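Local coordinates for Non-structural polyprotein (Sindbis virus, PDB 4GUA) that probably cleaves the alphavirus replicase polyprotein through its nsP2 cysteine protease, here joined to the macro and zinc-binding domains of nsP3, at residues A[170-175]-A[222-227]; A[264-269]-A[306-311]. One frame throughout, in Å; residues are numbered along the deposited sequence.

How the contacts relate
Contact 1 precedes contact 2 along the chain, and their centres lie about 9 Å apart. They share a seven-stranded mixed sheet, in which strand 224-227 of contact 1 runs parallel beside strand 263-269 of contact 2. Backbone atoms join the two: D223 O to T264 N and I227 N to V266 O are probable hydrogen bonds. The strand order 3-2-1-4-5-7-6, with strand 305-312 antiparallel between strands 263-269 and 288-294, is that of a Rossmann-like methyltransferase, consistent with the methyltransferase-like domain of alphavirus nsP2. Contact 2 pairs strands 263-269 and 305-312, whereas contact 1 brings helix 169-172 and the following turn onto the face of the sheet that carries F226 and V266.

Contact 1 (A[170-175]-A[222-227])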
loop_
_atom_site.group_PDB
_atom_site.type_symbol
_atom_site.label_atom_id
_atom_site.label_comp_id
_atom_site.label_asym_id
_atom_site.label_seq_id
_atom_site.Cartn_x
_atom_site.Cartn_y
_atom_site.Cartn_z
ATOM N N LYS A 170 -1.955 21.421 -19.636
ATOM C CA LYS A 170 -1.829 20.161 -20.372
ATOM C C LYS A 170 -2.285 18.999 -19.491
ATOM O O LYS A 170 -2.930 18.062 -19.963
ATOM C CB LYS A 170 -0.378 19.937 -20.837
ATOM C CG LYS A 170 -0.127 18.600 -21.578
ATOM C CD LYS A 170 1.218 17.908 -21.199
ATOM C CE LYS A 170 1.182 17.192 -19.814
ATOM N NZ LYS A 170 2.177 16.069 -19.704
ATOM N N PHE A 171 -1.959 19.083 -18.205
ATOM C CA PHE A 171 -2.281 18.025 -17.252
ATOM C C PHE A 171 -3.749 18.051 -16.839
ATOM O O PHE A 171 -4.411 17.014 -16.830
ATOM C CB PHE A 171 -1.379 18.134 -16.017
ATOM C CG PHE A 171 -1.567 17.023 -15.026
ATOM C CD1 PHE A 171 -1.703 15.714 -15.447
ATOM C CD2 PHE A 171 -1.601 17.288 -13.669
ATOM C CE1 PHE A 171 -1.879 14.691 -14.533
ATOM C CE2 PHE A 171 -1.774 16.269 -12.749
ATOM C CZ PHE A 171 -1.914 14.970 -13.180
ATOM N N LEU A 172 -4.262 19.230 -16.506
ATOM C CA LEU A 172 -5.653 19.346 -16.082
ATOM C C LEU A 172 -6.619 18.950 -17.200
ATOM O O LEU A 172 -7.735 18.503 -16.928
ATOM C CB LEU A 172 -5.956 20.761 -15.576
ATOM C CG LEU A 172 -5.377 21.111 -14.199
ATOM C CD1 LEU A 172 -5.779 22.509 -13.765
ATOM C CD2 LEU A 172 -5.827 20.106 -13.159
ATOM N N ASN A 173 -6.198 19.117 -18.452
ATOM C CA ASN A 173 -7.041 18.732 -19.582
ATOM C C ASN A 173 -7.220 17.222 -19.694
ATOM O O ASN A 173 -8.100 16.752 -20.410
ATOM C CB ASN A 173 -6.496 19.298 -20.897
ATOM C CG ASN A 173 -6.792 20.776 -21.060
ATOM O OD1 ASN A 173 -7.631 21.331 -20.349
ATOM N ND2 ASN A 173 -6.102 21.424 -21.994
ATOM N N GLN A 174 -6.402 16.463 -18.974
ATOM C CA GLN A 174 -6.546 15.014 -18.967
ATOM C C GLN A 174 -7.686 14.571 -18.057
ATOM O O GLN A 174 -7.988 13.381 -17.960
ATOM C CB GLN A 174 -5.245 14.331 -18.556
ATOM C CG GLN A 174 -4.131 14.517 -19.557
ATOM C CD GLN A 174 -3.932 13.266 -20.386
ATOM O OE1 GLN A 174 -4.304 13.224 -21.561
ATOM N NE2 GLN A 174 -3.376 12.225 -19.771
ATOM N N PHE A 175 -8.298 15.522 -17.366
ATOM C CA PHE A 175 -9.446 15.212 -16.531
ATOM C C PHE A 175 -10.679 15.839 -17.166
ATOM O O PHE A 175 -10.629 16.951 -17.679
ATOM C CB PHE A 175 -9.203 15.690 -15.101
ATOM C CG PHE A 175 -7.963 15.111 -14.504
ATOM C CD1 PHE A 175 -7.977 13.853 -13.938
ATOM C CD2 PHE A 175 -6.768 15.801 -14.556
ATOM C CE1 PHE A 175 -6.824 13.303 -13.409
ATOM C CE2 PHE A 175 -5.614 15.259 -14.026
ATOM C CZ PHE A 175 -5.645 14.008 -13.453
ATOM N N TYR A 222 -16.874 19.918 -5.730
ATOM C CA TYR A 222 -16.416 19.869 -7.109
ATOM C C TYR A 222 -16.243 18.422 -7.519
ATOM O O TYR A 222 -16.197 17.532 -6.668
ATOM C CB TYR A 222 -15.088 20.603 -7.251
ATOM C CG TYR A 222 -15.171 22.068 -6.893
ATOM C CD1 TYR A 222 -15.232 22.474 -5.567
ATOM C CD2 TYR A 222 -15.179 23.043 -7.875
ATOM C CE1 TYR A 222 -15.303 23.808 -5.230
ATOM C CE2 TYR A 222 -15.248 24.381 -7.549
ATOM C CZ TYR A 222 -15.311 24.760 -6.224
ATOM O OH TYR A 222 -15.382 26.097 -5.893
ATOM N N ASP A 223 -16.191 18.184 -8.825
ATOM C CA ASP A 223 -15.927 16.846 -9.330
ATOM C C ASP A 223 -14.431 16.601 -9.441
ATOM O O ASP A 223 -13.982 15.457 -9.515
ATOM C CB ASP A 223 -16.609 16.654 -10.676
ATOM C CG ASP A 223 -18.109 16.669 -10.561
ATOM O OD1 ASP A 223 -18.625 16.259 -9.505
ATOM O OD2 ASP A 223 -18.777 17.101 -11.517
ATOM N N LEU A 224 -13.660 17.682 -9.415
ATOM C CA LEU A 224 -12.213 17.582 -9.427
ATOM C C LEU A 224 -11.585 18.555 -8.448
ATOM O O LEU A 224 -11.863 19.757 -8.473
ATOM C CB LEU A 224 -11.656 17.838 -10.827
ATOM C CG LEU A 224 -10.131 17.710 -10.926
ATOM C CD1 LEU A 224 -9.683 16.290 -10.581
ATOM C CD2 LEU A 224 -9.628 18.107 -12.311
ATOM N N VAL A 225 -10.752 18.018 -7.565
ATOM C CA VAL A 225 -9.946 18.838 -6.671
ATOM C C VAL A 225 -8.479 18.589 -6.977
ATOM O O VAL A 225 -8.072 17.450 -7.122
ATOM C CB VAL A 225 -10.207 18.505 -5.191
ATOM C CG1 VAL A 225 -9.297 19.334 -4.294
ATOM C CG2 VAL A 225 -11.667 18.734 -4.845
ATOM N N PHE A 226 -7.691 19.652 -7.068
ATOM C CA PHE A 226 -6.293 19.551 -7.457
ATOM C C PHE A 226 -5.455 20.274 -6.399
ATOM O O PHE A 226 -5.483 21.500 -6.302
ATOM C CB PHE A 226 -6.119 20.184 -8.844
ATOM C CG PHE A 226 -4.705 20.205 -9.336
ATOM C CD1 PHE A 226 -4.061 19.033 -9.693
ATOM C CD2 PHE A 226 -4.018 21.404 -9.454
ATOM C CE1 PHE A 226 -2.752 19.052 -10.148
ATOM C CE2 PHE A 226 -2.709 21.428 -9.905
ATOM C CZ PHE A 226 -2.075 20.251 -10.253
ATOM N N ILE A 227 -4.718 19.505 -5.602
ATOM C CA ILE A 227 -3.854 20.048 -4.567
ATOM C C ILE A 227 -2.451 20.134 -5.135
ATOM O O ILE A 227 -1.819 19.116 -5.392
ATOM C CB ILE A 227 -3.813 19.131 -3.316
ATOM C CG1 ILE A 227 -5.214 18.682 -2.900
ATOM C CG2 ILE A 227 -3.085 19.819 -2.174
ATOM C CD1 ILE A 227 -6.130 19.817 -2.569
#
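L172 lays its CD2 methyl over one face of the F226 ring, offset toward the rim. The methyl lies 4.2 Å from the ring centroid and 18° off the normal, which qualifies as a CH-pi contact. F171 meets the same ring at its CE1 atom, the two side chains crossing obliquely: F226 CE1 sits at the edge of the F171 ring, close to its plane and 3.9 Å from F171 CE2. A CG anti to the backbone N (chi1 -176°) starts the F171 ring off toward the strand. A third contact, roughly perpendicular, forms where L224 CD2 comes 3.7 Å from F175 CB, while that leucine methyl is also 4.4 Å from L172 CD2.

Alternation along the strand of this Rossmann-like sheet explains the pattern. L224 and F226 point toward helix 169-172 and its turn, whereas V225 and I227 pack on helix 237-257. The type I turn from L172 to F175, closed by F175 N donating to L172 O at 3.1 Å, brings F175 back beside F171, so that F175 CE2 stands 3.7 Å above the plane of the F171 ring. L172 O also accepts a hydrogen bond from K193 NZ, which gives this buried carbonyl a second donor. The rings of F171 and F226 both meet Y306, and V266 of the adjacent strand touches F171, F175 and F226.

Contact 2 (A[264-269]-A[306-311]); sequences TLVVKS and YLIFRQ
F309 sets the edge of its ring against strand 264-269: L265 O lies in the ring plane, 3.5 Å from F309 CD1, and V267 CG1 is 3.6 Å from F309 CE1. L265 with F309 and V267 with L307 are antiparallel hydrogen-bonded pairs, each joined by two backbone N-to-O bonds of 3.0 Å. Between them, V266 and I308 form a non-hydrogen-bonded pair. On the face shared by V266, Y306 and K268, V266 CG1 is 3.9 Å from Y306 CD1, and K268 bends at chi3 (-68°) to bring CE 3.5 Å from Y306 OH. The S269 side chain lies against CG and CD1 of L307, its CB 3.8 Å from L307 CD1, while its OG is hydrogen-bonded to M305 O and G271 N.

Toward R310 and Q311 little surface is buried across the strands. T264 OG1 is 3.7 Å from R310 CA, but R310 gives its NH2 to G341 O, and the partly exposed Q311, where the chain turns a corner, points its CB away.

Y306 OH bonds N228 OD1. The chemistry implies that backbone bonds and apolar contacts join the strands, while the salt bridge from K268 NZ to E304 OE2 would partly balance the buried lysine's charge.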
loop_
_atom_site.group_PDB
_atom_site.type_symbol
_atom_site.label_atom_id
_atom_site.label_comp_id
_atom_site.label_asym_id
_atom_site.label_seq_id
_atom_site.Cartn_x
_atom_site.Cartn_y
_atom_site.Cartn_z
ATOM N N THR A 264 -12.925 13.085 -8.348
ATOM C CA THR A 264 -11.513 12.759 -8.474
ATOM C C THR A 264 -10.643 13.770 -7.736
ATOM O O THR A 264 -10.864 14.981 -7.818
ATOM C CB THR A 264 -11.101 12.701 -9.957
ATOM O OG1 THR A 264 -11.630 11.507 -10.547
ATOM C CG2 THR A 264 -9.579 12.711 -10.113
ATOM N N LEU A 265 -9.666 13.252 -6.999
ATOM C CA LEU A 265 -8.708 14.068 -6.267
ATOM C C LEU A 265 -7.299 13.841 -6.791
ATOM O O LEU A 265 -6.782 12.743 -6.723
ATOM C CB LEU A 265 -8.758 13.709 -4.786
ATOM C CG LEU A 265 -7.677 14.329 -3.903
ATOM C CD1 LEU A 265 -7.853 15.827 -3.776
ATOM C CD2 LEU A 265 -7.723 13.683 -2.545
ATOM N N VAL A 266 -6.693 14.879 -7.345
ATOM C CA VAL A 266 -5.296 14.844 -7.745
ATOM C C VAL A 266 -4.501 15.599 -6.691
ATOM O O VAL A 266 -4.831 16.726 -6.383
ATOM C CB VAL A 266 -5.113 15.522 -9.122
ATOM C CG1 VAL A 266 -3.633 15.639 -9.493
ATOM C CG2 VAL A 266 -5.883 14.763 -10.195
ATOM N N VAL A 267 -3.490 14.973 -6.099
ATOM C CA VAL A 267 -2.730 15.624 -5.032
ATOM C C VAL A 267 -1.234 15.402 -5.195
ATOM O O VAL A 267 -0.775 14.273 -5.344
ATOM C CB VAL A 267 -3.171 15.135 -3.626
ATOM C CG1 VAL A 267 -3.289 13.621 -3.588
ATOM C CG2 VAL A 267 -2.204 15.628 -2.555
ATOM N N LYS A 268 -0.470 16.484 -5.145
ATOM C CA LYS A 268 0.968 16.392 -5.332
ATOM C C LYS A 268 1.643 15.656 -4.162
ATOM O O LYS A 268 1.364 15.919 -2.986
ATOM C CB LYS A 268 1.566 17.791 -5.499
ATOM C CG LYS A 268 3.080 17.809 -5.410
ATOM C CD LYS A 268 3.651 19.202 -5.591
ATOM C CE LYS A 268 3.457 19.726 -7.005
ATOM N NZ LYS A 268 4.049 21.084 -7.158
ATOM N N SER A 269 2.531 14.729 -4.506
ATOM C CA SER A 269 3.294 13.983 -3.519
ATOM C C SER A 269 4.686 13.697 -4.045
ATOM O O SER A 269 4.997 13.950 -5.199
ATOM C CB SER A 269 2.619 12.651 -3.183
ATOM O OG SER A 269 2.895 11.668 -4.172
ATOM N N TYR A 306 2.335 13.263 -8.874
ATOM C CA TYR A 306 0.925 13.502 -8.603
ATOM C C TYR A 306 0.210 12.174 -8.431
ATOM O O TYR A 306 0.307 11.298 -9.286
ATOM C CB TYR A 306 0.265 14.300 -9.720
ATOM C CG TYR A 306 0.661 15.763 -9.799
ATOM C CD1 TYR A 306 0.128 16.703 -8.929
ATOM C CD2 TYR A 306 1.548 16.204 -10.773
ATOM C CE1 TYR A 306 0.487 18.048 -9.018
ATOM C CE2 TYR A 306 1.911 17.534 -10.871
ATOM C CZ TYR A 306 1.382 18.456 -9.997
ATOM O OH TYR A 306 1.760 19.781 -10.120
ATOM N N LEU A 307 -0.455 12.019 -7.288
ATOM C CA LEU A 307 -1.353 10.899 -7.029
ATOM C C LEU A 307 -2.776 11.191 -7.507
ATOM O O LEU A 307 -3.347 12.237 -7.214
ATOM C CB LEU A 307 -1.382 10.589 -5.534
ATOM C CG LEU A 307 -0.038 10.235 -4.895
ATOM C CD1 LEU A 307 -0.188 10.099 -3.387
ATOM C CD2 LEU A 307 0.538 8.964 -5.497
ATOM N N ILE A 308 -3.340 10.253 -8.255
ATOM C CA ILE A 308 -4.684 10.394 -8.797
ATOM C C ILE A 308 -5.657 9.377 -8.191
ATOM O O ILE A 308 -5.601 8.196 -8.495
ATOM C CB ILE A 308 -4.629 10.210 -10.326
ATOM C CG1 ILE A 308 -3.635 11.213 -10.918
ATOM C CG2 ILE A 308 -6.003 10.387 -10.946
ATOM C CD1 ILE A 308 -3.271 10.957 -12.353
ATOM N N PHE A 309 -6.545 9.853 -7.327
ATOM C CA PHE A 309 -7.605 9.032 -6.748
ATOM C C PHE A 309 -8.900 9.250 -7.538
ATOM O O PHE A 309 -9.387 10.375 -7.627
ATOM C CB PHE A 309 -7.821 9.428 -5.280
ATOM C CG PHE A 309 -6.580 9.333 -4.436
ATOM C CD1 PHE A 309 -5.666 10.371 -4.402
ATOM C CD2 PHE A 309 -6.328 8.209 -3.668
ATOM C CE1 PHE A 309 -4.513 10.285 -3.622
ATOM C CE2 PHE A 309 -5.179 8.118 -2.884
ATOM C CZ PHE A 309 -4.275 9.158 -2.864
ATOM N N ARG A 310 -9.467 8.181 -8.096
ATOM C CA ARG A 310 -10.605 8.311 -9.010
ATOM C C ARG A 310 -11.903 7.750 -8.434
ATOM O O ARG A 310 -11.928 6.620 -7.936
ATOM C CB ARG A 310 -10.316 7.570 -10.314
ATOM C CG ARG A 310 -9.214 8.156 -11.162
ATOM C CD ARG A 310 -9.054 7.356 -12.450
ATOM N NE ARG A 310 -7.856 7.749 -13.179
ATOM C CZ ARG A 310 -7.750 8.871 -13.880
ATOM N NH1 ARG A 310 -8.773 9.717 -13.947
ATOM N NH2 ARG A 310 -6.624 9.156 -14.515
ATOM N N GLN A 311 -12.989 8.514 -8.577
ATOM C CA GLN A 311 -14.315 8.069 -8.152
ATOM C C GLN A 311 -14.467 7.799 -6.658
ATOM O O GLN A 311 -14.410 6.645 -6.220
ATOM C CB GLN A 311 -14.741 6.833 -8.932
ATOM C CG GLN A 311 -14.950 7.070 -10.403
ATOM C CD GLN A 311 -15.411 5.813 -11.103
ATOM O OE1 GLN A 311 -16.547 5.727 -11.558
ATOM N NE2 GLN A 311 -14.527 4.818 -11.181
#